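Local coordinates for Non-structural protein 9 (Avian infectious bronchitis virus, PDB 5C94) that probably binds single-stranded RNA as a homodimer and serves as an accessory protein of the coronavirus replication machinery, at residues C19-D24 against V30-Y35; L91-N96 against M104-I109. All coordinates share one frame; numbering follows the deposited sequence.

Contact 1. Residues C19-D24 against V30-Y35; sequences CVAGVD and VESKCY
The carbonyl oxygen V30 O takes two donors from opposite faces of its plane. A21 N reaches V30 O at 2.9 Å, in a bent bond with an N-H...O angle of 135°. S32 OG donates to V30 O at 2.9 Å. S32 OG lies beside its own backbone N (chi1 -43°), which turns it back along the strand to V30. S32 OG also packs against the methyl A21 CB at 3.7 Å. V30 N answers with a straighter bond to A21 O at 2.8 Å, so A21 and V30 form a hydrogen-bonded antiparallel pair. C19 and S32 form a second such pair, with S32 N to C19 O at 2.8 Å and C19 N to S32 O at 2.8 Å. Between them V20 and E31 are a non-hydrogen-bonded pair. C19 shares a sheet face with A21, V30 and S32, and C19 SG rests on C34 CB at 3.7 Å. The four backbone hydrogen bonds tie together the beta hairpin of strands 12-22 and 30-39. L55 lies against A21 and S32, and I48 of strand 42-50 against A21 and C34. On its other edge strand 12-22 bonds through V20 to S59 and through G22 to V57 of strand 57-61.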
loop_
_atom_site.group_PDB
_atom_site.type_symbol
_atom_site.label_atom_id
_atom_site.label_comp_id
_atom_site.label_asym_id
_atom_site.label_seq_id
_atom_site.Cartn_x
_atom_site.Cartn_y
_atom_site.Cartn_z
ATOM N N CYS A 19 -7.264 -19.299 2.183
ATOM C CA CYS A 19 -8.586 -19.210 2.774
ATOM C C CYS A 19 -9.540 -19.790 1.770
ATOM O O CYS A 19 -9.115 -20.287 0.731
ATOM C CB CYS A 19 -8.971 -17.774 3.101
ATOM S SG CYS A 19 -9.161 -16.721 1.634
ATOM N N VAL A 20 -10.832 -19.705 2.068
ATOM C CA VAL A 20 -11.857 -20.189 1.155
ATOM C C VAL A 20 -12.836 -19.061 0.868
ATOM O O VAL A 20 -12.993 -18.151 1.672
ATOM C CB VAL A 20 -12.608 -21.429 1.724
ATOM C CG1 VAL A 20 -11.667 -22.604 1.858
ATOM C CG2 VAL A 20 -13.209 -21.110 3.085
ATOM N N ALA A 21 -13.489 -19.129 -0.285
ATOM C CA ALA A 21 -14.423 -18.102 -0.712
ATOM C C ALA A 21 -15.479 -18.766 -1.575
ATOM O O ALA A 21 -15.339 -19.936 -1.934
ATOM C CB ALA A 21 -13.707 -17.000 -1.473
ATOM N N GLY A 22 -16.538 -18.027 -1.898
ATOM C CA GLY A 22 -17.659 -18.583 -2.634
ATOM C C GLY A 22 -18.565 -17.505 -3.198
ATOM O O GLY A 22 -18.351 -16.310 -2.945
ATOM N N VAL A 23 -19.569 -17.903 -3.977
ATOM C CA VAL A 23 -20.500 -16.911 -4.490
ATOM C C VAL A 23 -21.539 -16.521 -3.419
ATOM O O VAL A 23 -22.214 -15.509 -3.546
ATOM C CB VAL A 23 -21.193 -17.399 -5.776
ATOM C CG1 VAL A 23 -20.172 -17.979 -6.731
ATOM C CG2 VAL A 23 -22.258 -18.414 -5.443
ATOM N N ASP A 24 -21.648 -17.323 -2.364
ATOM C CA ASP A 24 -22.381 -16.931 -1.162
ATOM C C ASP A 24 -21.804 -17.657 0.056
ATOM O O ASP A 24 -21.001 -18.588 -0.091
ATOM C CB ASP A 24 -23.879 -17.228 -1.296
ATOM C CG ASP A 24 -24.175 -18.696 -1.564
ATOM O OD1 ASP A 24 -23.783 -19.563 -0.746
ATOM O OD2 ASP A 24 -24.824 -18.977 -2.590
ATOM N N VAL A 30 -14.213 -22.381 -2.763
ATOM C CA VAL A 30 -13.141 -22.001 -3.661
ATOM C C VAL A 30 -11.905 -21.544 -2.903
ATOM O O VAL A 30 -11.892 -20.443 -2.335
ATOM C CB VAL A 30 -13.582 -20.884 -4.622
ATOM C CG1 VAL A 30 -12.442 -20.530 -5.611
ATOM C CG2 VAL A 30 -14.830 -21.302 -5.359
ATOM N N GLU A 31 -10.869 -22.381 -2.904
ATOM C CA GLU A 31 -9.632 -22.054 -2.196
ATOM C C GLU A 31 -9.044 -20.817 -2.823
ATOM O O GLU A 31 -8.962 -20.719 -4.042
ATOM C CB GLU A 31 -8.617 -23.200 -2.243
ATOM C CG GLU A 31 -7.415 -22.998 -1.305
ATOM C CD GLU A 31 -6.448 -24.173 -1.332
ATOM O OE1 GLU A 31 -6.885 -25.311 -1.050
ATOM O OE2 GLU A 31 -5.255 -23.957 -1.632
ATOM N N SER A 32 -8.672 -19.862 -1.982
ATOM C CA SER A 32 -8.161 -18.597 -2.457
ATOM C C SER A 32 -7.041 -18.153 -1.550
ATOM O O SER A 32 -6.742 -18.802 -0.552
ATOM C CB SER A 32 -9.262 -17.534 -2.500
ATOM O OG SER A 32 -10.469 -18.061 -3.024
ATOM N N LYS A 33 -6.429 -17.042 -1.927
ATOM C CA LYS A 33 -5.313 -16.450 -1.216
ATOM C C LYS A 33 -5.783 -15.154 -0.543
ATOM O O LYS A 33 -6.331 -14.271 -1.217
ATOM C CB LYS A 33 -4.174 -16.174 -2.202
ATOM C CG LYS A 33 -2.817 -15.878 -1.579
ATOM C CD LYS A 33 -2.021 -15.004 -2.539
ATOM C CE LYS A 33 -0.594 -15.476 -2.692
ATOM N NZ LYS A 33 -0.576 -16.821 -3.318
ATOM N N CYS A 34 -5.596 -15.024 0.769
ATOM C CA CYS A 34 -5.949 -13.760 1.407
ATOM C C CYS A 34 -4.718 -12.958 1.858
ATOM O O CYS A 34 -3.664 -13.506 2.149
ATOM C CB CYS A 34 -6.912 -13.990 2.579
ATOM S SG CYS A 34 -6.195 -14.392 4.163
ATOM N N TYR A 35 -4.868 -11.640 1.870
ATOM C CA TYR A 35 -3.807 -10.735 2.275
ATOM C C TYR A 35 -4.208 -10.122 3.605
ATOM O O TYR A 35 -5.350 -9.672 3.778
ATOM C CB TYR A 35 -3.579 -9.643 1.218
ATOM C CG TYR A 35 -2.961 -10.169 -0.062
ATOM C CD1 TYR A 35 -3.687 -10.992 -0.926
ATOM C CD2 TYR A 35 -1.654 -9.843 -0.410
ATOM C CE1 TYR A 35 -3.116 -11.489 -2.098
ATOM C CE2 TYR A 35 -1.078 -10.327 -1.577
ATOM C CZ TYR A 35 -1.810 -11.154 -2.413
ATOM O OH TYR A 35 -1.232 -11.634 -3.570
#

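Contact 2. Residues L91-N96 against M104-I109; sequences LYFIKN and MVLGAI
V105 meets both L91 and F93 of strand 85-93 from the helix side. V105 CB lies 3.8 Å from F93 CE1, near the plane of the ring and at its edge. Both V105 methyls flank the same ring carbon: V105 CG1 and CG2 are each 4.2 Å from F93 CE1. V105 CG1 stands anti to the backbone N (chi1 176°) and also comes within 4.3 Å of L91 CD2. L91 supports the ring in another way, with L91 CD1 over one face of F93, 3.4 Å above the plane and offset toward the rim. This is apolar packing of the C-terminal helix 99-109 on the nsp9 barrel. The N-to-C directions of the short strand and helix segments differ by 156°, so they run roughly antiparallel. L106 comes next and meets the ring edge one atom further on. L106 CG and CD2 are both 3.9 Å from F93 CZ, with CG in the ring plane. The L106 and F93 side chains cross at about a right angle. L106 also touches F78 of the same chain and M104 of the second subunit, while F93 packs on P2 of that subunit. I109, about one turn on from V105, packs on M80 of strand 76-82.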
loop_
_atom_site.group_PDB
_atom_site.type_symbol
_atom_site.label_atom_id
_atom_site.label_comp_id
_atom_site.label_asym_id
_atom_site.label_seq_id
_atom_site.Cartn_x
_atom_site.Cartn_y
_atom_site.Cartn_z
ATOM N N LEU A 91 -8.884 -9.428 -7.627
ATOM C CA LEU A 91 -8.528 -8.997 -6.285
ATOM C C LEU A 91 -9.755 -8.351 -5.645
ATOM O O LEU A 91 -10.310 -7.374 -6.176
ATOM C CB LEU A 91 -7.336 -8.045 -6.333
ATOM C CG LEU A 91 -6.670 -7.429 -5.089
ATOM C CD1 LEU A 91 -7.365 -6.166 -4.715
ATOM C CD2 LEU A 91 -6.631 -8.352 -3.907
ATOM N N TYR A 92 -10.191 -8.939 -4.533
ATOM C CA TYR A 92 -11.370 -8.489 -3.820
ATOM C C TYR A 92 -10.963 -7.939 -2.476
ATOM O O TYR A 92 -10.406 -8.675 -1.661
ATOM C CB TYR A 92 -12.363 -9.628 -3.557
ATOM C CG TYR A 92 -12.815 -10.488 -4.711
ATOM C CD1 TYR A 92 -11.983 -11.467 -5.263
ATOM C CD2 TYR A 92 -14.106 -10.365 -5.198
ATOM C CE1 TYR A 92 -12.428 -12.267 -6.303
ATOM C CE2 TYR A 92 -14.562 -11.149 -6.217
ATOM C CZ TYR A 92 -13.733 -12.095 -6.767
ATOM O OH TYR A 92 -14.245 -12.864 -7.776
ATOM N N PHE A 93 -11.258 -6.677 -2.220
ATOM C CA PHE A 93 -11.071 -6.164 -0.878
ATOM C C PHE A 93 -12.279 -6.551 -0.069
ATOM O O PHE A 93 -13.376 -6.728 -0.590
ATOM C CB PHE A 93 -10.875 -4.650 -0.861
ATOM C CG PHE A 93 -9.581 -4.208 -1.465
ATOM C CD1 PHE A 93 -8.378 -4.424 -0.800
ATOM C CD2 PHE A 93 -9.562 -3.597 -2.713
ATOM C CE1 PHE A 93 -7.179 -4.019 -1.360
ATOM C CE2 PHE A 93 -8.371 -3.185 -3.285
ATOM C CZ PHE A 93 -7.173 -3.398 -2.612
ATOM N N ILE A 94 -12.057 -6.690 1.218
ATOM C CA ILE A 94 -13.106 -7.034 2.133
ATOM C C ILE A 94 -13.939 -5.787 2.487
ATOM O O ILE A 94 -13.397 -4.690 2.615
ATOM C CB ILE A 94 -12.462 -7.705 3.349
ATOM C CG1 ILE A 94 -12.152 -9.150 2.949
ATOM C CG2 ILE A 94 -13.326 -7.591 4.598
ATOM C CD1 ILE A 94 -11.215 -9.831 3.827
ATOM N N LYS A 95 -15.255 -5.962 2.588
ATOM C CA LYS A 95 -16.183 -4.871 2.843
ATOM C C LYS A 95 -15.680 -4.012 3.989
ATOM O O LYS A 95 -15.360 -4.545 5.062
ATOM C CB LYS A 95 -17.578 -5.410 3.174
ATOM C CG LYS A 95 -18.717 -4.775 2.392
ATOM C CD LYS A 95 -18.749 -5.330 0.972
ATOM C CE LYS A 95 -20.029 -4.972 0.226
ATOM N NZ LYS A 95 -19.970 -5.400 -1.209
ATOM N N ASN A 96 -15.577 -2.703 3.733
ATOM C CA ASN A 96 -15.234 -1.694 4.746
ATOM C C ASN A 96 -13.786 -1.682 5.201
ATOM O O ASN A 96 -13.478 -1.178 6.278
ATOM C CB ASN A 96 -16.119 -1.846 5.984
ATOM C CG ASN A 96 -17.592 -1.780 5.651
ATOM O OD1 ASN A 96 -18.384 -2.601 6.125
ATOM N ND2 ASN A 96 -17.966 -0.815 4.805
ATOM N N MET A 104 -2.076 -0.748 1.128
ATOM C CA MET A 104 -0.977 -1.617 1.507
ATOM C C MET A 104 -0.945 -2.897 0.685
ATOM O O MET A 104 0.121 -3.333 0.262
ATOM C CB MET A 104 -1.052 -1.942 2.986
ATOM C CG MET A 104 -0.626 -0.784 3.846
ATOM S SD MET A 104 -0.306 -1.348 5.508
ATOM C CE MET A 104 0.574 -2.869 5.174
ATOM N N VAL A 105 -2.115 -3.485 0.449
ATOM C CA VAL A 105 -2.218 -4.641 -0.429
ATOM C C VAL A 105 -1.778 -4.277 -1.849
ATOM O O VAL A 105 -1.028 -5.024 -2.480
ATOM C CB VAL A 105 -3.654 -5.202 -0.486
ATOM C CG1 VAL A 105 -3.739 -6.347 -1.505
ATOM C CG2 VAL A 105 -4.104 -5.684 0.880
ATOM N N LEU A 106 -2.246 -3.135 -2.352
ATOM C CA LEU A 106 -1.908 -2.731 -3.717
ATOM C C LEU A 106 -0.409 -2.504 -3.830
ATOM O O LEU A 106 0.215 -2.885 -4.825
ATOM C CB LEU A 106 -2.667 -1.465 -4.138
ATOM C CG LEU A 106 -4.182 -1.597 -4.316
ATOM C CD1 LEU A 106 -4.798 -0.242 -4.640
ATOM C CD2 LEU A 106 -4.536 -2.620 -5.391
ATOM N N GLY A 107 0.159 -1.877 -2.806
ATOM C CA GLY A 107 1.584 -1.635 -2.764
ATOM C C GLY A 107 2.357 -2.943 -2.763
ATOM O O GLY A 107 3.371 -3.056 -3.447
ATOM N N ALA A 108 1.876 -3.930 -2.007
ATOM C CA ALA A 108 2.607 -5.190 -1.840
ATOM C C ALA A 108 2.661 -5.987 -3.135
ATOM O O ALA A 108 3.614 -6.729 -3.370
ATOM C CB ALA A 108 1.986 -6.039 -0.741
ATOM N N ILE A 109 1.655 -5.829 -3.986
ATOM C CA ILE A 109 1.587 -6.625 -5.218
ATOM C C ILE A 109 2.066 -5.847 -6.438
ATOM O O ILE A 109 2.168 -6.406 -7.527
ATOM C CB ILE A 109 0.151 -7.136 -5.487
ATOM C CG1 ILE A 109 -0.785 -5.955 -5.781
ATOM C CG2 ILE A 109 -0.357 -7.975 -4.303
ATOM C CD1 ILE A 109 -2.196 -6.355 -6.085
#

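Overall arrangement
Contact 1 precedes contact 2 along the chain, and their centres are about 14 Å apart. Contact 1 pairs strands 12-22 and 30-39, while contact 2 sets helix 99-109 against strand 85-93. All three strands belong to one antiparallel sheet, where strand 42-50 lies between 30-39 and 85-93. Y35 joins the two contacts directly: Y35 CE2 lies 3.7 Å from I109 CG2, and Y35 CB lies 4.0 Å from V105 CG2. The helix therefore packs on strands from both contacts. The two differ in their surroundings. No other chain of the assembly touches contact 1, whereas the helix of contact 2 meets the second subunit, consistent with the helix-mediated nsp9 homodimer.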